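Local atomic coordinates of N-acetylmuramoyl-L-alanine amidase XlyA (Bacillus subtilis, PDB entry 3RDR), a protein that hydrolyses the amide bond between N-acetylmuramoyl residues and L-amino acids in bacterial cell-wall glycopeptides, the piece described here being its zinc-bearing amidase domain. Residues A[8-13]-A[45-50]; A[97-100]-A[104-107]. One frame throughout, in Å; residues are numbered along the deposited sequence.

Contact 1: residues A[8-13]-A[45-50]; sequences IQDFIP and AHARYL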
# COMPACT_ATOMS: atom_id res chain seq x y z
N ILE A 8 10.05 5.86 6.42
CA ILE A 8 11.28 5.10 6.63
C ILE A 8 11.47 4.06 5.52
O ILE A 8 10.62 3.20 5.32
CB ILE A 8 11.28 4.35 8.00
CG1 ILE A 8 11.29 5.36 9.16
CG2 ILE A 8 12.49 3.44 8.10
CD1 ILE A 8 9.97 6.05 9.39
N GLN A 9 12.59 4.15 4.81
CA GLN A 9 12.88 3.20 3.74
C GLN A 9 13.64 2.00 4.28
O GLN A 9 14.67 2.14 4.94
CB GLN A 9 13.69 3.88 2.63
CG GLN A 9 12.98 5.07 2.00
CD GLN A 9 13.74 5.65 0.83
OE1 GLN A 9 14.95 5.85 0.89
NE2 GLN A 9 13.02 5.94 -0.25
N ASP A 10 13.11 0.81 4.00
CA ASP A 10 13.71 -0.44 4.44
C ASP A 10 13.31 -1.48 3.41
O ASP A 10 12.49 -2.36 3.66
CB ASP A 10 13.18 -0.79 5.84
CG ASP A 10 13.84 -2.02 6.42
OD1 ASP A 10 15.02 -2.27 6.11
OD2 ASP A 10 13.18 -2.73 7.20
N PHE A 11 13.92 -1.36 2.24
CA PHE A 11 13.65 -2.22 1.10
C PHE A 11 13.86 -3.71 1.27
O PHE A 11 14.72 -4.16 2.03
CB PHE A 11 14.45 -1.75 -0.12
CG PHE A 11 14.05 -0.39 -0.63
CD1 PHE A 11 14.74 0.19 -1.70
CD2 PHE A 11 13.01 0.32 -0.04
CE1 PHE A 11 14.39 1.45 -2.18
CE2 PHE A 11 12.65 1.59 -0.51
CZ PHE A 11 13.34 2.15 -1.58
N ILE A 12 13.06 -4.46 0.53
CA ILE A 12 13.13 -5.91 0.49
C ILE A 12 14.41 -6.12 -0.32
O ILE A 12 14.66 -5.39 -1.29
CB ILE A 12 11.93 -6.48 -0.29
CG1 ILE A 12 10.65 -6.29 0.53
CG2 ILE A 12 12.17 -7.94 -0.63
CD1 ILE A 12 9.37 -6.51 -0.27
N PRO A 13 15.25 -7.10 0.05
CA PRO A 13 16.47 -7.29 -0.73
C PRO A 13 16.28 -7.65 -2.20
O PRO A 13 15.37 -8.40 -2.57
CB PRO A 13 17.22 -8.37 0.05
CG PRO A 13 16.12 -9.15 0.71
CD PRO A 13 15.18 -8.06 1.17
N ALA A 45 6.63 -3.71 11.77
CA ALA A 45 6.48 -5.17 11.82
C ALA A 45 6.29 -5.73 10.41
O ALA A 45 6.87 -6.77 10.07
CB ALA A 45 5.29 -5.56 12.71
N HIS A 46 5.49 -5.06 9.58
CA HIS A 46 5.29 -5.53 8.22
C HIS A 46 6.60 -5.41 7.42
O HIS A 46 6.89 -6.25 6.58
CB HIS A 46 4.18 -4.74 7.52
CG HIS A 46 2.80 -5.18 7.91
ND1 HIS A 46 2.22 -4.84 9.11
CD2 HIS A 46 1.90 -5.97 7.27
CE1 HIS A 46 1.03 -5.40 9.20
NE2 HIS A 46 0.81 -6.09 8.09
N ALA A 47 7.38 -4.37 7.69
CA ALA A 47 8.65 -4.18 7.00
C ALA A 47 9.56 -5.39 7.24
O ALA A 47 10.24 -5.86 6.33
CB ALA A 47 9.34 -2.92 7.49
N ARG A 48 9.56 -5.87 8.48
CA ARG A 48 10.37 -7.02 8.87
C ARG A 48 9.82 -8.28 8.22
O ARG A 48 10.58 -9.09 7.68
CB ARG A 48 10.38 -7.17 10.40
CG ARG A 48 11.30 -8.28 10.90
CD ARG A 48 11.45 -8.29 12.42
NE ARG A 48 10.24 -8.71 13.13
CZ ARG A 48 9.25 -7.90 13.51
NH1 ARG A 48 9.32 -6.60 13.27
NH2 ARG A 48 8.20 -8.39 14.15
N TYR A 49 8.50 -8.45 8.26
CA TYR A 49 7.89 -9.62 7.66
C TYR A 49 8.19 -9.75 6.16
O TYR A 49 8.55 -10.83 5.68
CB TYR A 49 6.37 -9.58 7.84
CG TYR A 49 5.65 -10.55 6.93
CD1 TYR A 49 5.65 -11.92 7.21
CD2 TYR A 49 5.02 -10.12 5.77
CE1 TYR A 49 5.03 -12.83 6.35
CE2 TYR A 49 4.41 -11.02 4.90
CZ TYR A 49 4.42 -12.38 5.19
OH TYR A 49 3.83 -13.28 4.33
N LEU A 50 8.05 -8.65 5.43
CA LEU A 50 8.28 -8.66 3.99
C LEU A 50 9.69 -9.07 3.56
O LEU A 50 9.89 -9.49 2.42
CB LEU A 50 7.92 -7.29 3.38
CG LEU A 50 6.41 -7.00 3.31
CD1 LEU A 50 6.16 -5.59 2.79
CD2 LEU A 50 5.75 -8.02 2.39
O HOH W 1 10.41 -4.15 4.08
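Ile12 and Leu50 meet where the N-terminal chain leaves strand 7-9, an outermost strand of the mixed sheet in this T7 lysozyme-like amidase fold, and comes up against helix 43-50. The isoleucine does the reaching. Its CG1 branch stands beside the backbone N and opposite the carbonyl carbon (chi1 -70°), and the chain then extends, which lays CD1 4.0 Å from Leu50 CB while CG1 lies 3.8 Å from Leu50 O. The two side chains pass each other at a slant, and the isoleucine meets CB and the carbonyl O of Leu50 rather than its branched end.

Nearer the strand the contact is thinner. Asp10 swings its CG away from its own backbone N (chi1 -176°) and brings OD2 within 3.9 Å of the Ala47 methyl CB, a van der Waals touch; OD1 of this carboxylate forms a salt bridge with Lys51, just beyond the helical segment. Further out, backbone hydrogen bonds of Ile8 and Asp10 with Gln70, and of Ile12 with His71, hold the first segment, while Tyr69 of strand 68-70 touches both Asp10 and Ala47, placing the helix against the sheet.

What joins the two backbones is a water, which donates one hydrogen bond to Asp10 O and another to Ala47 O, each 2.8 Å long.

Contact 2: residues A[97-100]-A[104-107]; sequences ICEN and DFAK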
# COMPACT_ATOMS: atom_id res chain seq x y z
N ILE A 97 -2.77 -0.23 4.80
CA ILE A 97 -3.11 0.56 5.99
C ILE A 97 -3.32 -0.44 7.12
O ILE A 97 -4.12 -1.36 7.02
CB ILE A 97 -4.40 1.39 5.77
CG1 ILE A 97 -4.19 2.36 4.61
CG2 ILE A 97 -4.73 2.18 7.04
CD1 ILE A 97 -5.41 3.22 4.31
N CYS A 98 -2.57 -0.25 8.21
CA CYS A 98 -2.64 -1.14 9.36
C CYS A 98 -3.92 -1.03 10.21
O CYS A 98 -4.59 -0.00 10.21
CB CYS A 98 -1.42 -0.92 10.26
SG CYS A 98 0.18 -1.30 9.48
N GLU A 99 -4.22 -2.12 10.92
CA GLU A 99 -5.39 -2.21 11.78
C GLU A 99 -4.98 -2.67 13.18
O GLU A 99 -5.82 -3.13 13.96
CB GLU A 99 -6.40 -3.21 11.21
CG GLU A 99 -6.96 -2.87 9.83
CD GLU A 99 -7.96 -3.91 9.34
OE1 GLU A 99 -8.83 -4.31 10.14
OE2 GLU A 99 -7.88 -4.32 8.17
N ASN A 100 -3.69 -2.58 13.51
CA ASN A 100 -3.22 -3.04 14.81
C ASN A 100 -3.96 -2.43 16.00
O ASN A 100 -4.25 -1.23 16.02
CB ASN A 100 -1.70 -2.82 14.95
CG ASN A 100 -1.28 -1.39 14.66
OD1 ASN A 100 -1.57 -0.83 13.60
ND2 ASN A 100 -0.58 -0.78 15.61
N ASP A 104 -4.25 3.81 16.09
CA ASP A 104 -5.48 4.55 15.80
C ASP A 104 -5.75 4.45 14.30
O ASP A 104 -5.04 5.05 13.49
CB ASP A 104 -5.29 6.01 16.20
CG ASP A 104 -6.58 6.80 16.18
OD1 ASP A 104 -7.41 6.59 15.27
OD2 ASP A 104 -6.76 7.66 17.07
N PHE A 105 -6.79 3.71 13.91
CA PHE A 105 -7.11 3.55 12.50
C PHE A 105 -7.43 4.87 11.82
O PHE A 105 -7.05 5.10 10.66
CB PHE A 105 -8.28 2.58 12.32
CG PHE A 105 -8.49 2.14 10.89
CD1 PHE A 105 -7.54 1.36 10.24
CD2 PHE A 105 -9.62 2.54 10.18
CE1 PHE A 105 -7.71 0.96 8.91
CE2 PHE A 105 -9.81 2.15 8.84
CZ PHE A 105 -8.85 1.36 8.21
N ALA A 106 -8.13 5.75 12.53
CA ALA A 106 -8.50 7.05 11.97
C ALA A 106 -7.25 7.84 11.60
O ALA A 106 -7.21 8.47 10.54
CB ALA A 106 -9.34 7.84 12.98
N LYS A 107 -6.25 7.81 12.47
CA LYS A 107 -5.01 8.52 12.24
C LYS A 107 -4.11 7.82 11.22
O LYS A 107 -3.22 8.44 10.64
CB LYS A 107 -4.27 8.70 13.57
CG LYS A 107 -2.98 9.50 13.46
CD LYS A 107 -2.90 10.59 14.53
CE LYS A 107 -2.85 10.00 15.94
NZ LYS A 107 -2.78 11.08 16.98
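Ile97, at the end of strand 92-97, presents its CG2 methyl to Phe105, the first residue of helix 105-122, in a tight strand-loop-helix connection of the amidase fold. CG2 reaches CE1 of the ring at 3.7 Å, the two side chains crossing at about a right angle, and Leu145 touches both.

At Cys98 it is the main chain that takes part: its carbonyl O lies at the ring edge, in the ring plane, 3.2 Å from Phe105 CD1, an approach that sets the oxygen against the slightly positive rim of the aromatic.

Glu99 follows, running alongside the phenylalanine in the same direction, with CG 4.0 Å from Phe105 CE1 and the carboxylate plane turned 66° from the ring. Its carboxylate is held by residues outside the two segments, OE2 accepting from Ala35 N and OE1 forming a salt bridge with Arg143. This side chain is about 9 Å from the bound zinc ion, which puts the connection near the metal site. Phe105 points its ring back to these residues because CG lies opposite its backbone N (chi1 -168°), and Lys144 adds a cation-pi contact.

Asp104 caps the helix start as its N-cap residue, OD1 accepting from Lys107 N at 3.3 Å, with the donor well above the carboxylate plane.

From the N terminus, the chain runs from strand 7-9 into the loop that completes 8-13, then through strand 28-33, before helix 43-50 returns to close contact 1 across 31 intervening residues. Contact 2 opens only later, at the end of strand 92-97, and closes at once across three residues as helix 105-122 begins. The two loops therefore follow in series, neither nesting nor crossing. Contact 1 ties the exit of strand 7-9, one edge of the sheet, to a helix, whereas contact 2 joins the end of an inner strand to the start of the helix that follows it. Their centres lie about 18 Å apart, yet they touch through packing of His46 ND1 against Cys98 SG, 4.1 Å away.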